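Local atomic coordinates of Mgp-operon protein 3 (Mycoplasma pneumoniae, PDB entry 6RJ1), a protein that probably helps this human pathogen attach to host cells, as the extracellular adhesion protein P40/P90, which may recognise host sugars. Residues S470-G482 and S487-N499. Numbering follows the deposited sequence.
Sequences SDRVPSLWYWVVG and SGKATWWAKTELN
Tyr478 has CG between its backbone N and carbonyl carbon (chi1 63°), while Trp493 carries CG beside its backbone N, anti to the carbonyl carbon; these torsions lay the phenol across the indole. Tyr478 CD1 sits over the centre of the Trp493 face, 3.4 Å from Trp493 CE2, the two rings being oblique with planes at 34°. The opposite face of the phenol takes Thr491 CB in a CH-pi contact. At the ring edge Tyr478 OH donates to Thr496 OG1 over 2.7 Å; Thr496 OG1 in turn donates a hydrogen bond to Trp492 O, so two hydrogen bonds in series link the phenol to the backbone at the end of strand 487-492.

On the other side of the hairpin Trp477 and Trp492 form an offset edge-to-face pair, the edge of Trp477 toward the face of Trp492, planes at 88°; Trp477 CE3 lies 3.6 Å from Trp492 CZ3. Ala490 CB packs on the five-membered ring of Trp479, whose NE1 bonds mainly to Ala135 O and only weakly to Gly488 O. Tyr478 and Thr491 form the hydrogen-bonded antiparallel pair, Thr491 N reaching Tyr478 O at 2.7 Å. A water joins Val480 N to Lys489 O and Thr491 OG1, bridging the strands where their direct pairing lapses; Thr491 OG1 also hydrogen-bonds to Ala707 O.

This beta hairpin of the MgpC adhesin family region (beta-propeller clan) is central in a mixed sheet, between strands 464-468 and 125-135; helix 701-712 packs against Tyr478 and Thr491, and strand 538-546 against Trp493.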
ATOM      1  N   SER A 470       5.309   5.418   0.865  1.00 65.03           N
ATOM      2  CA  SER A 470       4.033   5.933   1.365  1.00 65.16           C
ATOM      3  C   SER A 470       2.903   4.912   1.275  1.00 69.26           C
ATOM      4  O   SER A 470       3.062   3.856   0.658  1.00 69.12           O
ATOM      5  CB  SER A 470       3.660   7.244   0.669  1.00 68.94           C
ATOM      6  OG  SER A 470       3.260   7.074  -0.681  1.00 76.96           O
ATOM      7  N   ASP A 471       1.779   5.222   1.924  1.00 66.85           N
ATOM      8  CA  ASP A 471       0.574   4.394   1.925  1.00 68.28           C
ATOM      9  C   ASP A 471      -0.356   4.697   0.750  1.00 72.32           C
ATOM     10  O   ASP A 471      -1.341   3.976   0.558  1.00 72.73           O
ATOM     11  CB  ASP A 471      -0.205   4.517   3.265  1.00 70.95           C
ATOM     12  CG  ASP A 471      -0.303   5.901   3.896  1.00 85.51           C
ATOM     13  OD1 ASP A 471      -0.597   6.876   3.161  1.00 86.72           O
ATOM     14  OD2 ASP A 471      -0.110   6.004   5.133  1.00 91.82           O
ATOM     15  N   ARG A 472      -0.047   5.731  -0.048  1.00 67.43           N
ATOM     16  CA  ARG A 472      -0.940   6.087  -1.131  1.00 67.24           C
ATOM     17  C   ARG A 472      -0.393   5.798  -2.522  1.00 70.67           C
ATOM     18  O   ARG A 472      -1.181   5.774  -3.466  1.00 71.26           O
ATOM     19  CB  ARG A 472      -1.417   7.535  -1.002  1.00 69.21           C
ATOM     20  CG  ARG A 472      -2.936   7.612  -1.119  1.00 77.42           C
ATOM     21  CD  ARG A 472      -3.555   8.347   0.035  1.00 75.87           C
ATOM     22  NE  ARG A 472      -3.728   9.764  -0.267  1.00 81.66           N
ATOM     23  CZ  ARG A 472      -2.985  10.728   0.262  1.00104.15           C
ATOM     24  NH1 ARG A 472      -3.209  11.996  -0.058  1.00 94.55           N
ATOM     25  NH2 ARG A 472      -2.021  10.435   1.127  1.00 95.34           N
ATOM     26  N   VAL A 473       0.932   5.553  -2.662  1.00 64.88           N
ATOM     27  CA  VAL A 473       1.574   5.194  -3.943  1.00 62.19           C
ATOM     28  C   VAL A 473       2.395   3.912  -3.701  1.00 64.61           C
ATOM     29  O   VAL A 473       3.101   3.853  -2.690  1.00 63.53           O
ATOM     30  CB  VAL A 473       2.442   6.345  -4.530  1.00 64.56           C
ATOM     31  CG1 VAL A 473       3.189   5.915  -5.784  1.00 64.00           C
ATOM     32  CG2 VAL A 473       1.611   7.582  -4.822  1.00 64.22           C
ATOM     33  N   PRO A 474       2.319   2.875  -4.591  1.00 61.36           N
ATOM     34  CA  PRO A 474       3.122   1.657  -4.365  1.00 60.48           C
ATOM     35  C   PRO A 474       4.623   1.921  -4.457  1.00 62.77           C
ATOM     36  O   PRO A 474       5.060   2.782  -5.224  1.00 61.75           O
ATOM     37  CB  PRO A 474       2.637   0.706  -5.465  1.00 61.96           C
ATOM     38  CG  PRO A 474       2.132   1.593  -6.536  1.00 65.70           C
ATOM     39  CD  PRO A 474       1.519   2.758  -5.831  1.00 61.78           C
ATOM     40  N   SER A 475       5.399   1.223  -3.620  1.00 58.60           N
ATOM     41  CA  SER A 475       6.848   1.347  -3.559  1.00 57.18           C
ATOM     42  C   SER A 475       7.496   0.006  -3.882  1.00 61.14           C
ATOM     43  O   SER A 475       7.062  -1.028  -3.380  1.00 60.75           O
ATOM     44  CB  SER A 475       7.293   1.891  -2.205  1.00 60.25           C
ATOM     45  OG  SER A 475       6.936   1.040  -1.132  1.00 68.97           O
ATOM     46  N   LEU A 476       8.516   0.032  -4.748  1.00 57.84           N
ATOM     47  CA  LEU A 476       9.223  -1.141  -5.235  1.00 57.26           C
ATOM     48  C   LEU A 476      10.488  -1.478  -4.449  1.00 61.31           C
ATOM     49  O   LEU A 476      11.082  -2.545  -4.655  1.00 61.48           O
ATOM     50  CB  LEU A 476       9.532  -0.961  -6.735  1.00 57.26           C
ATOM     51  CG  LEU A 476       8.443  -1.389  -7.737  1.00 62.19           C
ATOM     52  CD1 LEU A 476       7.205  -0.475  -7.683  1.00 62.87           C
ATOM     53  CD2 LEU A 476       8.979  -1.370  -9.138  1.00 63.31           C
ATOM     54  N   TRP A 477      10.903  -0.583  -3.548  1.00 58.04           N
ATOM     55  CA  TRP A 477      12.121  -0.770  -2.758  1.00 58.09           C
ATOM     56  C   TRP A 477      12.039  -0.125  -1.374  1.00 62.24           C
ATOM     57  O   TRP A 477      11.099   0.624  -1.089  1.00 62.10           O
ATOM     58  CB  TRP A 477      13.346  -0.262  -3.542  1.00 56.94           C
ATOM     59  CG  TRP A 477      13.198   1.152  -4.013  1.00 57.90           C
ATOM     60  CD1 TRP A 477      13.333   2.286  -3.263  1.00 60.88           C
ATOM     61  CD2 TRP A 477      12.860   1.583  -5.340  1.00 57.40           C
ATOM     62  NE1 TRP A 477      13.127   3.398  -4.046  1.00 60.46           N
ATOM     63  CE2 TRP A 477      12.822   2.996  -5.324  1.00 61.52           C
ATOM     64  CE3 TRP A 477      12.612   0.912  -6.549  1.00 58.42           C
ATOM     65  CZ2 TRP A 477      12.530   3.748  -6.467  1.00 60.43           C
ATOM     66  CZ3 TRP A 477      12.314   1.659  -7.680  1.00 59.95           C
ATOM     67  CH2 TRP A 477      12.269   3.059  -7.631  1.00 60.61           C
ATOM     68  N   TYR A 478      13.023  -0.425  -0.511  1.00 58.92           N
ATOM     69  CA  TYR A 478      13.107   0.101   0.856  1.00 59.02           C
ATOM     70  C   TYR A 478      14.565   0.189   1.287  1.00 63.83           C
ATOM     71  O   TYR A 478      15.407  -0.504   0.729  1.00 63.94           O
ATOM     72  CB  TYR A 478      12.298  -0.775   1.832  1.00 60.00           C
ATOM     73  CG  TYR A 478      12.810  -2.196   1.954  1.00 61.02           C
ATOM     74  CD1 TYR A 478      12.483  -3.161   1.003  1.00 61.72           C
ATOM     75  CD2 TYR A 478      13.606  -2.581   3.031  1.00 62.04           C
ATOM     76  CE1 TYR A 478      12.947  -4.467   1.112  1.00 62.14           C
ATOM     77  CE2 TYR A 478      14.076  -3.887   3.150  1.00 63.29           C
ATOM     78  CZ  TYR A 478      13.737  -4.830   2.191  1.00 71.67           C
ATOM     79  OH  TYR A 478      14.188  -6.121   2.306  1.00 73.73           O
ATOM     80  N   TRP A 479      14.861   1.014   2.284  1.00 60.95           N
ATOM     81  CA  TRP A 479      16.228   1.185   2.759  1.00 61.11           C
ATOM     82  C   TRP A 479      16.495   0.583   4.119  1.00 64.92           C
ATOM     83  O   TRP A 479      15.621   0.586   4.974  1.00 64.26           O
ATOM     84  CB  TRP A 479      16.592   2.673   2.803  1.00 59.68           C
ATOM     85  CG  TRP A 479      16.996   3.223   1.478  1.00 60.71           C
ATOM     86  CD1 TRP A 479      18.255   3.263   0.958  1.00 63.69           C
ATOM     87  CD2 TRP A 479      16.133   3.809   0.494  1.00 60.68           C
ATOM     88  NE1 TRP A 479      18.232   3.834  -0.296  1.00 63.38           N
ATOM     89  CE2 TRP A 479      16.944   4.202  -0.595  1.00 64.73           C
ATOM     90  CE3 TRP A 479      14.750   4.047   0.429  1.00 62.08           C
ATOM     91  CZ2 TRP A 479      16.417   4.814  -1.736  1.00 63.99           C
ATOM     92  CZ3 TRP A 479      14.231   4.656  -0.702  1.00 63.72           C
ATOM     93  CH2 TRP A 479      15.057   5.032  -1.767  1.00 64.41           C
ATOM     94  N   VAL A 480      17.708   0.066   4.299  1.00 61.50           N
ATOM     95  CA  VAL A 480      18.298  -0.410   5.546  1.00 62.09           C
ATOM     96  C   VAL A 480      19.726   0.170   5.459  1.00 70.42           C
ATOM     97  O   VAL A 480      20.567  -0.327   4.693  1.00 69.74           O
ATOM     98  CB  VAL A 480      18.287  -1.947   5.782  1.00 64.63           C
ATOM     99  CG1 VAL A 480      19.038  -2.296   7.069  1.00 64.36           C
ATOM    100  CG2 VAL A 480      16.871  -2.498   5.832  1.00 63.69           C
ATOM    101  N   VAL A 481      19.949   1.292   6.147  1.00 69.83           N
ATOM    102  CA  VAL A 481      21.229   2.002   6.105  1.00 70.80           C
ATOM    103  C   VAL A 481      21.870   2.087   7.478  1.00 77.99           C
ATOM    104  O   VAL A 481      21.172   2.085   8.491  1.00 77.56           O
ATOM    105  CB  VAL A 481      21.119   3.406   5.430  1.00 74.38           C
ATOM    106  CG1 VAL A 481      20.817   3.290   3.945  1.00 74.11           C
ATOM    107  CG2 VAL A 481      20.079   4.287   6.116  1.00 74.19           C
ATOM    108  N   GLY A 482      23.193   2.162   7.496  1.00 77.24           N
ATOM    109  CA  GLY A 482      23.952   2.328   8.726  1.00 78.04           C
ATOM    110  C   GLY A 482      24.057   3.803   9.049  1.00 84.98           C
ATOM    111  O   GLY A 482      24.154   4.639   8.140  1.00 85.11           O
ATOM    112  N   SER A 487      26.185   6.870   2.545  1.00 76.30           N
ATOM    113  CA  SER A 487      25.061   6.568   1.664  1.00 75.15           C
ATOM    114  C   SER A 487      24.694   5.081   1.778  1.00 76.40           C
ATOM    115  O   SER A 487      25.423   4.305   2.401  1.00 76.27           O
ATOM    116  CB  SER A 487      25.394   6.947   0.218  1.00 78.83           C
ATOM    117  OG  SER A 487      25.510   5.842  -0.667  1.00 89.35           O
ATOM    118  N   GLY A 488      23.574   4.707   1.171  1.00 70.26           N
ATOM    119  CA  GLY A 488      23.101   3.333   1.161  1.00 68.83           C
ATOM    120  C   GLY A 488      22.080   3.091   0.079  1.00 69.44           C
ATOM    121  O   GLY A 488      21.136   3.872  -0.062  1.00 69.96           O
ATOM    122  N   LYS A 489      22.275   2.018  -0.706  1.00 63.02           N
ATOM    123  CA  LYS A 489      21.373   1.606  -1.787  1.00 61.13           C
ATOM    124  C   LYS A 489      20.148   0.950  -1.179  1.00 64.30           C
ATOM    125  O   LYS A 489      20.230   0.385  -0.078  1.00 65.22           O
ATOM    126  CB  LYS A 489      22.056   0.611  -2.735  1.00 62.27           C
ATOM    127  CG  LYS A 489      23.149   1.204  -3.607  1.00 65.09           C
ATOM    128  CD  LYS A 489      23.979   0.110  -4.250  1.00 70.26           C
ATOM    129  CE  LYS A 489      25.112   0.695  -5.048  1.00 80.17           C
ATOM    130  NZ  LYS A 489      25.822  -0.337  -5.838  1.00 95.11           N
ATOM    131  N   ALA A 490      19.009   1.029  -1.891  1.00 57.62           N
ATOM    132  CA  ALA A 490      17.762   0.419  -1.459  1.00 55.64           C
ATOM    133  C   ALA A 490      17.761  -1.076  -1.776  1.00 58.53           C
ATOM    134  O   ALA A 490      18.511  -1.543  -2.652  1.00 57.60           O
ATOM    135  CB  ALA A 490      16.595   1.094  -2.157  1.00 56.20           C
ATOM    136  N   THR A 491      16.915  -1.824  -1.061  1.00 55.02           N
ATOM    137  CA  THR A 491      16.686  -3.255  -1.260  1.00 54.94           C
ATOM    138  C   THR A 491      15.382  -3.371  -2.040  1.00 58.82           C
ATOM    139  O   THR A 491      14.403  -2.721  -1.684  1.00 57.48           O
ATOM    140  CB  THR A 491      16.567  -3.990   0.090  1.00 62.53           C
ATOM    141  OG1 THR A 491      17.633  -3.594   0.951  1.00 64.44           O
ATOM    142  CG2 THR A 491      16.534  -5.513  -0.063  1.00 56.82           C
ATOM    143  N   TRP A 492      15.368  -4.198  -3.096  1.00 56.91           N
ATOM    144  CA  TRP A 492      14.175  -4.434  -3.910  1.00 56.38           C
ATOM    145  C   TRP A 492      13.170  -5.275  -3.139  1.00 58.52           C
ATOM    146  O   TRP A 492      13.565  -6.261  -2.512  1.00 57.82           O
ATOM    147  CB  TRP A 492      14.555  -5.186  -5.189  1.00 55.30           C
ATOM    148  CG  TRP A 492      15.372  -4.385  -6.150  1.00 56.41           C
ATOM    149  CD1 TRP A 492      16.725  -4.427  -6.311  1.00 59.35           C
ATOM    150  CD2 TRP A 492      14.879  -3.446  -7.110  1.00 56.35           C
ATOM    151  NE1 TRP A 492      17.107  -3.565  -7.311  1.00 59.05           N
ATOM    152  CE2 TRP A 492      15.993  -2.943  -7.815  1.00 60.46           C
ATOM    153  CE3 TRP A 492      13.598  -2.981  -7.449  1.00 57.70           C
ATOM    154  CZ2 TRP A 492      15.867  -2.003  -8.843  1.00 59.75           C
ATOM    155  CZ3 TRP A 492      13.475  -2.037  -8.455  1.00 59.27           C
ATOM    156  CH2 TRP A 492      14.599  -1.562  -9.143  1.00 59.94           C
ATOM    157  N   TRP A 493      11.870  -4.924  -3.218  1.00 54.69           N
ATOM    158  CA  TRP A 493      10.817  -5.733  -2.599  1.00 54.54           C
ATOM    159  C   TRP A 493      10.695  -7.094  -3.312  1.00 61.77           C
ATOM    160  O   TRP A 493      10.438  -8.108  -2.656  1.00 61.91           O
ATOM    161  CB  TRP A 493       9.471  -5.005  -2.594  1.00 52.34           C
ATOM    162  CG  TRP A 493       9.281  -4.078  -1.431  1.00 52.51           C
ATOM    163  CD1 TRP A 493       9.048  -2.736  -1.485  1.00 55.02           C
ATOM    164  CD2 TRP A 493       9.294  -4.429  -0.038  1.00 52.36           C
ATOM    165  NE1 TRP A 493       8.906  -2.227  -0.218  1.00 54.20           N
ATOM    166  CE2 TRP A 493       9.050  -3.244   0.692  1.00 55.96           C
ATOM    167  CE3 TRP A 493       9.472  -5.640   0.667  1.00 53.49           C
ATOM    168  CZ2 TRP A 493       9.011  -3.225   2.094  1.00 55.38           C
ATOM    169  CZ3 TRP A 493       9.415  -5.623   2.052  1.00 54.79           C
ATOM    170  CH2 TRP A 493       9.201  -4.426   2.754  1.00 55.39           C
ATOM    171  N   ALA A 494      10.935  -7.109  -4.647  1.00 59.66           N
ATOM    172  CA  ALA A 494      10.914  -8.302  -5.501  1.00 60.14           C
ATOM    173  C   ALA A 494      12.002  -9.301  -5.110  1.00 64.96           C
ATOM    174  O   ALA A 494      11.920 -10.470  -5.487  1.00 65.35           O
ATOM    175  CB  ALA A 494      11.059  -7.907  -6.966  1.00 60.81           C
ATOM    176  N   LYS A 495      13.030  -8.836  -4.380  1.00 61.67           N
ATOM    177  CA  LYS A 495      14.136  -9.663  -3.884  1.00 61.09           C
ATOM    178  C   LYS A 495      13.978  -9.928  -2.366  1.00 64.72           C
ATOM    179  O   LYS A 495      14.878 -10.496  -1.745  1.00 63.82           O
ATOM    180  CB  LYS A 495      15.490  -9.021  -4.209  1.00 62.72           C
ATOM    181  CG  LYS A 495      15.930  -9.225  -5.648  1.00 73.03           C
ATOM    182  CD  LYS A 495      17.130  -8.364  -6.031  1.00 83.78           C
ATOM    183  CE  LYS A 495      18.459  -8.980  -5.663  1.00106.29           C
ATOM    184  NZ  LYS A 495      19.595  -8.320  -6.368  1.00120.76           N
ATOM    185  N   THR A 496      12.821  -9.519  -1.779  1.00 60.42           N
ATOM    186  CA  THR A 496      12.498  -9.749  -0.371  1.00 59.76           C
ATOM    187  C   THR A 496      11.308 -10.698  -0.294  1.00 64.50           C
ATOM    188  O   THR A 496      10.158 -10.287  -0.485  1.00 64.43           O
ATOM    189  CB  THR A 496      12.290  -8.440   0.406  1.00 63.74           C
ATOM    190  OG1 THR A 496      13.367  -7.546   0.144  1.00 62.74           O
ATOM    191  CG2 THR A 496      12.184  -8.671   1.903  1.00 60.86           C
ATOM    192  N   GLU A 497      11.605 -11.982  -0.053  1.00 60.97           N
ATOM    193  CA  GLU A 497      10.626 -13.050   0.074  1.00 60.64           C
ATOM    194  C   GLU A 497      10.011 -12.974   1.471  1.00 64.25           C
ATOM    195  O   GLU A 497      10.725 -12.976   2.476  1.00 64.00           O
ATOM    196  CB  GLU A 497      11.286 -14.411  -0.183  1.00 62.17           C
ATOM    197  CG  GLU A 497      10.324 -15.574  -0.382  1.00 77.35           C
ATOM    198  CD  GLU A 497      11.010 -16.926  -0.304  1.00108.27           C
ATOM    199  OE1 GLU A 497      11.288 -17.393   0.826  1.00 95.99           O
ATOM    200  OE2 GLU A 497      11.282 -17.515  -1.376  1.00107.56           O
ATOM    201  N   LEU A 498       8.686 -12.853   1.524  1.00 60.76           N
ATOM    202  CA  LEU A 498       7.947 -12.760   2.776  1.00 59.85           C
ATOM    203  C   LEU A 498       7.158 -14.038   3.009  1.00 63.45           C
ATOM    204  O   LEU A 498       6.929 -14.813   2.073  1.00 61.82           O
ATOM    205  CB  LEU A 498       6.988 -11.546   2.760  1.00 59.41           C
ATOM    206  CG  LEU A 498       7.608 -10.158   2.522  1.00 63.27           C
ATOM    207  CD1 LEU A 498       6.561  -9.097   2.482  1.00 62.42           C
ATOM    208  CD2 LEU A 498       8.632  -9.793   3.587  1.00 65.01           C
ATOM    209  N   ASN A 499       6.788 -14.276   4.268  1.00 60.23           N
ATOM    210  CA  ASN A 499       5.945 -15.397   4.642  1.00 60.26           C
ATOM    211  C   ASN A 499       4.519 -14.876   4.488  1.00 64.16           C
ATOM    212  O   ASN A 499       4.172 -13.834   5.052  1.00 64.63           O
ATOM    213  CB  ASN A 499       6.231 -15.845   6.070  1.00 61.16           C
ATOM    214  CG  ASN A 499       5.488 -17.075   6.534  1.00 74.70           C
ATOM    215  OD1 ASN A 499       4.529 -17.558   5.918  1.00 70.34           O
ATOM    216  ND2 ASN A 499       5.919 -17.611   7.651  1.00 65.24           N
TER
HETATM  217  O   HOH W   1       8.943   0.661   0.560  1.00 58.81           O
HETATM  218  O   HOH W   2      10.430  -4.644  -6.150  1.00 57.56           O
HETATM  219  O   HOH W   3      18.763  -1.064   1.943  1.00 56.12           O